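Local coordinates for protein Hen1 (Anabaena variabilis, PDB 3JWH) that methylates the 2'-hydroxyl of the 3'-terminal nucleotide of RNA, probably with S-adenosyl-L-methionine as the methyl donor, at residues I46-S51 / W83-L88; N29-I34 / F52-T57; F123-F128 / E180-N185. All coordinates share one frame; numbering follows the deposited sequence.

Contact 1: residues I46-S51 / W83-L88; sequences ILLKDS and WERLQL
The last turn of helix 42-49 comes up to the type I beta turn from Trp-83 to Leu-86 that opens strand 86-90, and the backbones are nearest at Leu-48 and Leu-86, with CA atoms 6.9 Å apart. Arg-85 makes the polar link. Its CB points at the helix, and a bend at chi3 (60°) carries NE back toward the helix end; the guanidinium beyond it lies beside the last carbonyls. NH1 donates to Leu-48 O over 2.8 Å in a nearly straight bond (168°), which meets a lone pair in the carbonyl plane while the oxygen lies in the guanidinium plane. NH2 adds weaker, more bent bonds to the same oxygen and to Leu-47 O, the latter 3.2 Å away. Arginine suits this place because a flat cation with several N-H donors can reach two neighbouring carbonyl oxygens, and its charge should be welcome at the negative end of the helix dipole. NE and NH1 also bond to Phe-53 O and Gln-82 O. Leu-48, being branched, supplies the apolar part: CD1 meets CZ3 of the Trp-83 indole at 4.0 Å, the two side chains crossing at about a right angle, while CG, with CD2, sits against Leu-86 CB, 4.1 Å from CG. Farther out, Leu-47 turns to Leu-25 of helix 13-27 and Ile-56 of strand 55-60, Leu-86 packs on Leu-73 of helix 63-73, and the backbone of Arg-85 pairs with Ile-56, so the helix end is tied to the start of an outermost strand.

Contact 2: residues N29-I34 / F52-T57; sequences NARRVI and FFEQIT
Parallel beta pairing joins Arg-32, Val-33 and Ile-34 to Gln-55, Ile-56 and Thr-57, the two strands of a beta-alpha-beta unit, linked through helix 42-49, in the Rossmann-like sheet of the methyltransferase domain. The short strand axes run 4.8 Å apart at 5°. Val-33 sits between two bonds, its N giving to Gln-55 O (2.8 Å) and its O receiving Thr-57 N (2.9 Å). Just before the strands, Arg-31 O accepts Glu-54 N at 2.9 Å. Val-33 and Ile-56 face helix 42-49, where apolar branched side chains suit both the extended backbone and the covering Leu-47. On the other face Ile-34 and Thr-57 lie side by side, and the Thr-57 hydroxyl bonds to Tyr-103. Charge gathers at the strand entrance: Glu-54 holds Arg-31 NH1 with OE2 and Arg-32 NH2 with OE1, a salt-bridge network of weak bonds. Arg-31 also lays CD over the face of Phe-52, 3.6 Å from the ring centroid, a CH-pi contact, and NE follows CD over the ring, toward its rim. Arg-32 bends at chi2 (-90°), which brings CD over to Gln-55, and NH1 donates to Gln-55 OE1 at 3.3 Å, from well above the amide plane.

Contact 3: residues F123-F128 / E180-N185; sequences FERVLF and ERFAYN
Phe-128, on helix 117-131, is set against Phe-182 and Tyr-184 in two different ways, forming an aromatic cluster. Toward Tyr-184 it turns its ring edge: CD1 comes down on the tyrosine face, 3.7 Å from CE1, with ring planes at 74° and centroids 5.2 Å apart, an edge-to-face (T-shaped) pair. Toward Phe-182 it is the methylene that does the touching. CB lies over the phenylalanine face, 3.7 Å from the ring centroid, as a CH-pi contact, whereas the two rings stand oblique to each other. CG of Phe-128 is anti to its carbonyl carbon (chi1 -63°), beside the backbone N; CB lies over Phe-182 while the ring edge is at Tyr-184. The opposite face of Phe-182 is taken by CB of Arg-181, so the ring is held flat between two methylenes. Phenylalanine suits this site because both broad faces are used.

At the end of helix 168-181, Arg-181 reaches across at about a right angle to Glu-124. NH2 points almost straight (178°) at OE1; the modelled separation of 2.5 Å is unusually short and its exact value doubtful, but the salt bridge is plain. Glu-124 OE2 bonds to Trp-174, so both carboxylate oxygens have partners. A water bridges the segments as well, giving to Phe-128 O at 2.6 Å and accepting from Ala-183 N at 2.9 Å. Phe-207 and His-209 of strand 202-209 extend the cluster with further edge-to-face pairs, and Tyr-184 OH bonds to Pro-133 O. The chemistry therefore joins orientation-sensitive aromatic contacts to a salt bridge whose buried carboxylate would be expected to stay ionised beside the guanidinium, fixing helix 117-131 against the turn that leads into strand 184-188.

All three contacts reach one seven-stranded mixed sheet, ordered 86-90, 55-60, 32-36, 105-109, 135-141, 202-209, 184-188. Contacts 1 and 2 interlock along the chain, their segments alternating, and touch with centres about 8 Å apart. Contact 1 sets the end of helix 42-49 on strand 86-90, and contact 2 pairs the two strands this helix connects. Contact 3 comes later in sequence and at the opposite border of the sheet, its centre about 27 Å from that of contact 1 and 21 Å from that of contact 2, touching neither. Both outermost strands are thus fastened to helices, while the S-adenosyl-L-homocysteine pocket lies at the C-terminal ends of parallel strands 32-36, 55-60, 86-90 and 105-109.

Contact 1: residues I46-S51 / W83-L88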
loop_
_atom_site.group_PDB
_atom_site.type_symbol
_atom_site.label_atom_id
_atom_site.label_comp_id
_atom_site.label_asym_id
_atom_site.label_seq_id
_atom_site.Cartn_x
_atom_site.Cartn_y
_atom_site.Cartn_z
ATOM N N ILE A 46 11.864 0.094 -5.568
ATOM C CA ILE A 46 11.381 0.452 -6.894
ATOM C C ILE A 46 11.056 1.945 -7.042
ATOM O O ILE A 46 11.324 2.534 -8.078
ATOM C CB ILE A 46 10.133 -0.416 -7.263
ATOM C CG1 ILE A 46 10.587 -1.852 -7.550
ATOM C CG2 ILE A 46 9.416 0.147 -8.493
ATOM C CD1 ILE A 46 9.469 -2.869 -7.527
ATOM N N LEU A 47 10.484 2.565 -6.011
ATOM C CA LEU A 47 10.158 3.989 -6.084
ATOM C C LEU A 47 11.401 4.891 -6.043
ATOM O O LEU A 47 11.490 5.882 -6.768
ATOM C CB LEU A 47 9.229 4.381 -4.925
ATOM C CG LEU A 47 7.869 3.692 -4.790
ATOM C CD1 LEU A 47 7.073 4.370 -3.675
ATOM C CD2 LEU A 47 7.106 3.767 -6.115
ATOM N N LEU A 48 12.352 4.551 -5.180
ATOM C CA LEU A 48 13.571 5.336 -5.019
ATOM C C LEU A 48 14.394 5.354 -6.309
ATOM O O LEU A 48 14.985 6.375 -6.673
ATOM C CB LEU A 48 14.426 4.753 -3.891
ATOM C CG LEU A 48 15.031 5.680 -2.820
ATOM C CD1 LEU A 48 16.383 5.099 -2.395
ATOM C CD2 LEU A 48 15.199 7.106 -3.326
ATOM N N LYS A 49 14.430 4.217 -6.988
ATOM C CA LYS A 49 15.175 4.077 -8.239
ATOM C C LYS A 49 14.536 4.875 -9.358
ATOM O O LYS A 49 15.221 5.315 -10.265
ATOM C CB LYS A 49 15.244 2.606 -8.673
ATOM C CG LYS A 49 16.110 1.727 -7.798
ATOM C CD LYS A 49 16.073 0.270 -8.264
ATOM C CE LYS A 49 14.671 -0.312 -8.139
ATOM N NZ LYS A 49 14.603 -1.752 -8.519
ATOM N N ASP A 50 13.226 5.061 -9.276
ATOM C CA ASP A 50 12.464 5.776 -10.298
ATOM C C ASP A 50 12.332 7.264 -9.998
ATOM O O ASP A 50 11.564 7.655 -9.120
ATOM C CB ASP A 50 11.076 5.152 -10.399
ATOM C CG ASP A 50 10.323 5.591 -11.636
ATOM O OD1 ASP A 50 10.587 6.711 -12.125
ATOM O OD2 ASP A 50 9.456 4.819 -12.105
ATOM N N SER A 51 13.051 8.090 -10.753
ATOM C CA SER A 51 13.036 9.542 -10.557
ATOM C C SER A 51 11.685 10.251 -10.731
ATOM O O SER A 51 11.579 11.469 -10.524
ATOM C CB SER A 51 14.086 10.195 -11.465
ATOM O OG SER A 51 13.755 10.038 -12.831
ATOM N N TRP A 83 19.025 10.458 -3.229
ATOM C CA TRP A 83 18.961 9.795 -1.941
ATOM C C TRP A 83 18.147 10.581 -0.910
ATOM O O TRP A 83 17.508 9.988 -0.040
ATOM C CB TRP A 83 20.370 9.513 -1.407
ATOM C CG TRP A 83 21.142 8.444 -2.155
ATOM C CD1 TRP A 83 22.157 8.637 -3.057
ATOM C CD2 TRP A 83 20.992 7.021 -2.026
ATOM N NE1 TRP A 83 22.653 7.426 -3.489
ATOM C CE2 TRP A 83 21.957 6.419 -2.873
ATOM C CE3 TRP A 83 20.143 6.198 -1.276
ATOM C CZ2 TRP A 83 22.093 5.030 -2.987
ATOM C CZ3 TRP A 83 20.281 4.819 -1.390
ATOM C CH2 TRP A 83 21.250 4.251 -2.238
ATOM N N GLU A 84 18.157 11.909 -1.015
ATOM C CA GLU A 84 17.416 12.768 -0.084
ATOM C C GLU A 84 15.889 12.612 -0.155
ATOM O O GLU A 84 15.162 13.185 0.652
ATOM C CB GLU A 84 17.767 14.236 -0.323
ATOM C CG GLU A 84 19.133 14.655 0.199
ATOM C CD GLU A 84 19.298 14.408 1.697
ATOM O OE1 GLU A 84 18.455 14.891 2.493
ATOM O OE2 GLU A 84 20.279 13.732 2.082
ATOM N N ARG A 85 15.411 11.842 -1.123
ATOM C CA ARG A 85 13.978 11.609 -1.298
ATOM C C ARG A 85 13.454 10.550 -0.317
ATOM O O ARG A 85 12.271 10.535 0.027
ATOM C CB ARG A 85 13.708 11.167 -2.742
ATOM C CG ARG A 85 13.913 12.269 -3.769
ATOM C CD ARG A 85 14.327 11.749 -5.148
ATOM N NE ARG A 85 13.353 10.850 -5.767
ATOM C CZ ARG A 85 13.596 9.574 -6.073
ATOM N NH1 ARG A 85 14.781 9.043 -5.811
ATOM N NH2 ARG A 85 12.659 8.833 -6.658
ATOM N N LEU A 86 14.350 9.682 0.134
ATOM C CA LEU A 86 14.016 8.591 1.044
ATOM C C LEU A 86 13.968 8.932 2.532
ATOM O O LEU A 86 14.738 9.737 3.024
ATOM C CB LEU A 86 15.008 7.447 0.850
ATOM C CG LEU A 86 14.809 6.290 1.829
ATOM C CD1 LEU A 86 13.496 5.572 1.521
ATOM C CD2 LEU A 86 15.988 5.341 1.741
ATOM N N GLN A 87 13.073 8.269 3.246
ATOM C CA GLN A 87 12.915 8.471 4.676
ATOM C C GLN A 87 12.305 7.193 5.251
ATOM O O GLN A 87 11.322 6.678 4.724
ATOM C CB GLN A 87 11.991 9.667 4.929
ATOM C CG GLN A 87 12.119 10.319 6.286
ATOM C CD GLN A 87 11.003 11.325 6.547
ATOM O OE1 GLN A 87 10.654 12.132 5.674
ATOM N NE2 GLN A 87 10.449 11.292 7.750
ATOM N N LEU A 88 12.907 6.684 6.320
ATOM C CA LEU A 88 12.456 5.476 7.010
ATOM C C LEU A 88 12.002 5.846 8.423
ATOM O O LEU A 88 12.726 6.503 9.161
ATOM C CB LEU A 88 13.598 4.465 7.075
ATOM C CG LEU A 88 13.525 3.247 6.150
ATOM C CD1 LEU A 88 13.032 3.626 4.779
ATOM C CD2 LEU A 88 14.880 2.616 6.074
#

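Contact 2: residues N29-I34 / F52-T57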
loop_
_atom_site.group_PDB
_atom_site.type_symbol
_atom_site.label_atom_id
_atom_site.label_comp_id
_atom_site.label_asym_id
_atom_site.label_seq_id
_atom_site.Cartn_x
_atom_site.Cartn_y
_atom_site.Cartn_z
ATOM N N ASN A 29 -0.702 10.599 -10.818
ATOM C CA ASN A 29 0.373 11.584 -10.725
ATOM C C ASN A 29 0.747 11.824 -9.254
ATOM O O ASN A 29 0.895 12.965 -8.802
ATOM C CB ASN A 29 -0.056 12.893 -11.399
ATOM C CG ASN A 29 1.071 13.922 -11.472
ATOM O OD1 ASN A 29 2.239 13.578 -11.681
ATOM N ND2 ASN A 29 0.717 15.193 -11.319
ATOM N N ALA A 30 0.890 10.724 -8.516
ATOM C CA ALA A 30 1.249 10.754 -7.102
ATOM C C ALA A 30 2.764 10.710 -6.992
ATOM O O ALA A 30 3.364 9.648 -7.041
ATOM C CB ALA A 30 0.628 9.556 -6.385
ATOM N N ARG A 31 3.386 11.869 -6.843
ATOM C CA ARG A 31 4.845 11.937 -6.764
ATOM C C ARG A 31 5.408 11.707 -5.361
ATOM O O ARG A 31 6.496 11.145 -5.209
ATOM C CB ARG A 31 5.323 13.299 -7.270
ATOM C CG ARG A 31 4.854 13.664 -8.671
ATOM C CD ARG A 31 5.463 12.715 -9.687
ATOM N NE ARG A 31 5.067 13.027 -11.054
ATOM C CZ ARG A 31 5.355 14.164 -11.680
ATOM N NH1 ARG A 31 6.049 15.109 -11.059
ATOM N NH2 ARG A 31 4.945 14.355 -12.929
ATOM N N ARG A 32 4.667 12.157 -4.348
ATOM C CA ARG A 32 5.082 12.051 -2.954
ATOM C C ARG A 32 4.347 10.878 -2.340
ATOM O O ARG A 32 3.152 10.956 -2.103
ATOM C CB ARG A 32 4.713 13.333 -2.212
ATOM C CG ARG A 32 5.228 14.606 -2.858
ATOM C CD ARG A 32 6.601 14.969 -2.342
ATOM N NE ARG A 32 7.242 16.018 -3.133
ATOM C CZ ARG A 32 8.437 16.528 -2.856
ATOM N NH1 ARG A 32 9.123 16.088 -1.809
ATOM N NH2 ARG A 32 8.959 17.453 -3.645
ATOM N N VAL A 33 5.065 9.803 -2.045
ATOM C CA VAL A 33 4.414 8.623 -1.513
ATOM C C VAL A 33 4.892 8.107 -0.172
ATOM O O VAL A 33 6.081 8.078 0.115
ATOM C CB VAL A 33 4.535 7.429 -2.511
ATOM C CG1 VAL A 33 3.702 6.227 -2.008
ATOM C CG2 VAL A 33 4.113 7.871 -3.924
ATOM N N ILE A 34 3.939 7.657 0.630
ATOM C CA ILE A 34 4.266 7.083 1.903
ATOM C C ILE A 34 3.751 5.649 1.942
ATOM O O ILE A 34 2.575 5.400 1.776
ATOM C CB ILE A 34 3.686 7.916 3.081
ATOM C CG1 ILE A 34 4.054 7.251 4.403
ATOM C CG2 ILE A 34 2.179 8.025 2.976
ATOM C CD1 ILE A 34 3.779 8.135 5.647
ATOM N N PHE A 52 10.650 9.507 -11.107
ATOM C CA PHE A 52 9.314 10.086 -11.272
ATOM C C PHE A 52 8.813 10.551 -9.904
ATOM O O PHE A 52 8.161 11.585 -9.772
ATOM C CB PHE A 52 8.355 9.026 -11.825
ATOM C CG PHE A 52 6.901 9.407 -11.729
ATOM C CD1 PHE A 52 6.303 10.189 -12.714
ATOM C CD2 PHE A 52 6.126 8.971 -10.660
ATOM C CE1 PHE A 52 4.948 10.527 -12.639
ATOM C CE2 PHE A 52 4.774 9.303 -10.572
ATOM C CZ PHE A 52 4.183 10.082 -11.566
ATOM N N PHE A 53 9.133 9.752 -8.897
ATOM C CA PHE A 53 8.754 9.985 -7.514
ATOM C C PHE A 53 9.658 11.027 -6.872
ATOM O O PHE A 53 10.879 10.952 -6.979
ATOM C CB PHE A 53 8.803 8.642 -6.794
ATOM C CG PHE A 53 7.838 7.648 -7.364
ATOM C CD1 PHE A 53 6.467 7.813 -7.173
ATOM C CD2 PHE A 53 8.282 6.621 -8.193
ATOM C CE1 PHE A 53 5.555 6.980 -7.803
ATOM C CE2 PHE A 53 7.383 5.779 -8.832
ATOM C CZ PHE A 53 6.015 5.957 -8.641
ATOM N N GLU A 54 9.039 12.011 -6.228
ATOM C CA GLU A 54 9.762 13.119 -5.605
ATOM C C GLU A 54 10.008 12.950 -4.111
ATOM O O GLU A 54 10.768 13.701 -3.499
ATOM C CB GLU A 54 9.022 14.431 -5.880
ATOM C CG GLU A 54 9.204 14.945 -7.311
ATOM C CD GLU A 54 8.493 16.265 -7.572
ATOM O OE1 GLU A 54 8.434 17.128 -6.656
ATOM O OE2 GLU A 54 8.008 16.452 -8.710
ATOM N N GLN A 55 9.364 11.955 -3.526
ATOM C CA GLN A 55 9.549 11.672 -2.118
ATOM C C GLN A 55 9.007 10.295 -1.804
ATOM O O GLN A 55 7.883 9.964 -2.171
ATOM C CB GLN A 55 8.860 12.718 -1.252
ATOM C CG GLN A 55 8.988 12.440 0.232
ATOM C CD GLN A 55 8.483 13.605 1.075
ATOM O OE1 GLN A 55 7.693 14.425 0.608
ATOM N NE2 GLN A 55 8.929 13.671 2.320
ATOM N N ILE A 56 9.841 9.499 -1.151
ATOM C CA ILE A 56 9.502 8.143 -0.767
ATOM C C ILE A 56 9.667 7.978 0.748
ATOM O O ILE A 56 10.758 8.149 1.270
ATOM C CB ILE A 56 10.442 7.099 -1.456
ATOM C CG1 ILE A 56 10.291 7.132 -2.974
ATOM C CG2 ILE A 56 10.152 5.731 -0.950
ATOM C CD1 ILE A 56 10.994 8.253 -3.640
ATOM N N THR A 57 8.589 7.661 1.456
ATOM C CA THR A 57 8.695 7.431 2.883
ATOM C C THR A 57 8.098 6.079 3.220
ATOM O O THR A 57 6.983 5.793 2.822
ATOM C CB THR A 57 7.949 8.492 3.706
ATOM O OG1 THR A 57 8.592 9.758 3.550
ATOM C CG2 THR A 57 7.956 8.109 5.175
HETATM O O HOH W 1 5.371 17.015 -5.132
#

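Contact 3: residues F123-F128 / E180-N185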
loop_
_atom_site.group_PDB
_atom_site.type_symbol
_atom_site.label_atom_id
_atom_site.label_comp_id
_atom_site.label_asym_id
_atom_site.label_seq_id
_atom_site.Cartn_x
_atom_site.Cartn_y
_atom_site.Cartn_z
ATOM N N PHE A 123 -6.542 1.976 12.371
ATOM C CA PHE A 123 -5.734 2.247 11.195
ATOM C C PHE A 123 -6.567 2.973 10.141
ATOM O O PHE A 123 -6.075 3.875 9.462
ATOM C CB PHE A 123 -5.189 0.936 10.627
ATOM C CG PHE A 123 -4.488 1.091 9.321
ATOM C CD1 PHE A 123 -3.424 1.977 9.188
ATOM C CD2 PHE A 123 -4.902 0.370 8.211
ATOM C CE1 PHE A 123 -2.783 2.142 7.967
ATOM C CE2 PHE A 123 -4.260 0.530 6.977
ATOM C CZ PHE A 123 -3.200 1.419 6.856
ATOM N N GLU A 124 -7.833 2.581 10.018
ATOM C CA GLU A 124 -8.733 3.194 9.044
ATOM C C GLU A 124 -8.882 4.690 9.268
ATOM O O GLU A 124 -8.872 5.457 8.315
ATOM C CB GLU A 124 -10.119 2.531 9.077
ATOM C CG GLU A 124 -10.184 1.167 8.390
ATOM C CD GLU A 124 -11.446 0.381 8.745
ATOM O OE1 GLU A 124 -12.368 0.974 9.350
ATOM O OE2 GLU A 124 -11.518 -0.823 8.412
ATOM N N ARG A 125 -9.032 5.105 10.525
ATOM C CA ARG A 125 -9.160 6.523 10.839
ATOM C C ARG A 125 -7.841 7.220 10.590
ATOM O O ARG A 125 -7.795 8.258 9.938
ATOM C CB ARG A 125 -9.595 6.728 12.288
ATOM C CG ARG A 125 -11.084 6.495 12.504
ATOM C CD ARG A 125 -11.488 6.924 13.896
ATOM N NE ARG A 125 -10.781 6.144 14.905
ATOM C CZ ARG A 125 -11.026 4.864 15.163
ATOM N NH1 ARG A 125 -11.972 4.218 14.487
ATOM N NH2 ARG A 125 -10.323 4.228 16.094
ATOM N N VAL A 126 -6.765 6.645 11.106
ATOM C CA VAL A 126 -5.450 7.218 10.903
ATOM C C VAL A 126 -5.227 7.506 9.417
ATOM O O VAL A 126 -4.753 8.577 9.036
ATOM C CB VAL A 126 -4.355 6.254 11.380
ATOM C CG1 VAL A 126 -2.976 6.821 11.053
ATOM C CG2 VAL A 126 -4.500 6.010 12.870
ATOM N N LEU A 127 -5.598 6.546 8.577
ATOM C CA LEU A 127 -5.403 6.669 7.144
ATOM C C LEU A 127 -6.431 7.498 6.359
ATOM O O LEU A 127 -6.066 8.410 5.608
ATOM C CB LEU A 127 -5.306 5.259 6.537
ATOM C CG LEU A 127 -5.340 5.096 5.017
ATOM C CD1 LEU A 127 -4.094 5.687 4.375
ATOM C CD2 LEU A 127 -5.439 3.610 4.704
ATOM N N PHE A 128 -7.711 7.195 6.525
ATOM C CA PHE A 128 -8.735 7.905 5.770
ATOM C C PHE A 128 -9.309 9.170 6.395
ATOM O O PHE A 128 -10.080 9.873 5.755
ATOM C CB PHE A 128 -9.866 6.933 5.425
ATOM C CG PHE A 128 -9.439 5.799 4.528
ATOM C CD1 PHE A 128 -9.125 6.035 3.188
ATOM C CD2 PHE A 128 -9.354 4.499 5.018
ATOM C CE1 PHE A 128 -8.736 4.989 2.352
ATOM C CE2 PHE A 128 -8.965 3.450 4.192
ATOM C CZ PHE A 128 -8.656 3.694 2.856
ATOM N N GLU A 180 -18.220 4.977 2.515
ATOM C CA GLU A 180 -19.464 5.375 3.169
ATOM C C GLU A 180 -19.166 6.199 4.417
ATOM O O GLU A 180 -19.947 7.069 4.794
ATOM C CB GLU A 180 -20.279 4.135 3.547
ATOM C CG GLU A 180 -21.080 3.527 2.405
ATOM C CD GLU A 180 -21.456 2.063 2.646
ATOM O OE1 GLU A 180 -21.620 1.657 3.822
ATOM O OE2 GLU A 180 -21.599 1.312 1.647
ATOM N N ARG A 181 -18.029 5.920 5.046
ATOM C CA ARG A 181 -17.615 6.617 6.257
ATOM C C ARG A 181 -16.652 7.750 5.991
ATOM O O ARG A 181 -16.655 8.755 6.707
ATOM C CB ARG A 181 -16.963 5.638 7.243
ATOM C CG ARG A 181 -17.961 4.773 8.007
ATOM C CD ARG A 181 -17.271 3.967 9.096
ATOM N NE ARG A 181 -16.439 2.904 8.545
ATOM C CZ ARG A 181 -15.242 2.564 9.015
ATOM N NH1 ARG A 181 -14.715 3.209 10.051
ATOM N NH2 ARG A 181 -14.573 1.568 8.454
ATOM N N PHE A 182 -15.833 7.587 4.957
ATOM C CA PHE A 182 -14.833 8.577 4.605
ATOM C C PHE A 182 -15.052 9.229 3.238
ATOM O O PHE A 182 -15.734 8.679 2.382
ATOM C CB PHE A 182 -13.470 7.906 4.699
ATOM C CG PHE A 182 -13.226 7.268 6.035
ATOM C CD1 PHE A 182 -12.903 8.046 7.145
ATOM C CD2 PHE A 182 -13.373 5.887 6.201
ATOM C CE1 PHE A 182 -12.732 7.465 8.393
ATOM C CE2 PHE A 182 -13.204 5.301 7.444
ATOM C CZ PHE A 182 -12.882 6.085 8.545
ATOM N N ALA A 183 -14.470 10.409 3.041
ATOM C CA ALA A 183 -14.636 11.151 1.785
ATOM C C ALA A 183 -13.850 10.569 0.606
ATOM O O ALA A 183 -13.024 11.249 -0.005
ATOM C CB ALA A 183 -14.261 12.639 1.998
ATOM N N TYR A 184 -14.111 9.309 0.285
ATOM C CA TYR A 184 -13.418 8.655 -0.821
ATOM C C TYR A 184 -14.357 7.848 -1.694
ATOM O O TYR A 184 -15.445 7.470 -1.278
ATOM C CB TYR A 184 -12.342 7.681 -0.310
ATOM C CG TYR A 184 -11.140 8.326 0.304
ATOM C CD1 TYR A 184 -11.175 8.808 1.615
ATOM C CD2 TYR A 184 -9.971 8.502 -0.437
ATOM C CE1 TYR A 184 -10.076 9.451 2.166
ATOM C CE2 TYR A 184 -8.875 9.145 0.111
ATOM C CZ TYR A 184 -8.930 9.619 1.412
ATOM O OH TYR A 184 -7.829 10.262 1.958
ATOM N N ASN A 185 -13.904 7.592 -2.912
ATOM C CA ASN A 185 -14.624 6.755 -3.851
ATOM C C ASN A 185 -13.570 5.689 -4.192
ATOM O O ASN A 185 -12.358 5.949 -4.147
ATOM C CB ASN A 185 -15.069 7.564 -5.062
ATOM C CG ASN A 185 -16.172 8.554 -4.722
ATOM O OD1 ASN A 185 -16.168 9.684 -5.194
ATOM N ND2 ASN A 185 -17.122 8.132 -3.898
HETATM O O HOH W 2 -12.269 10.960 4.917
#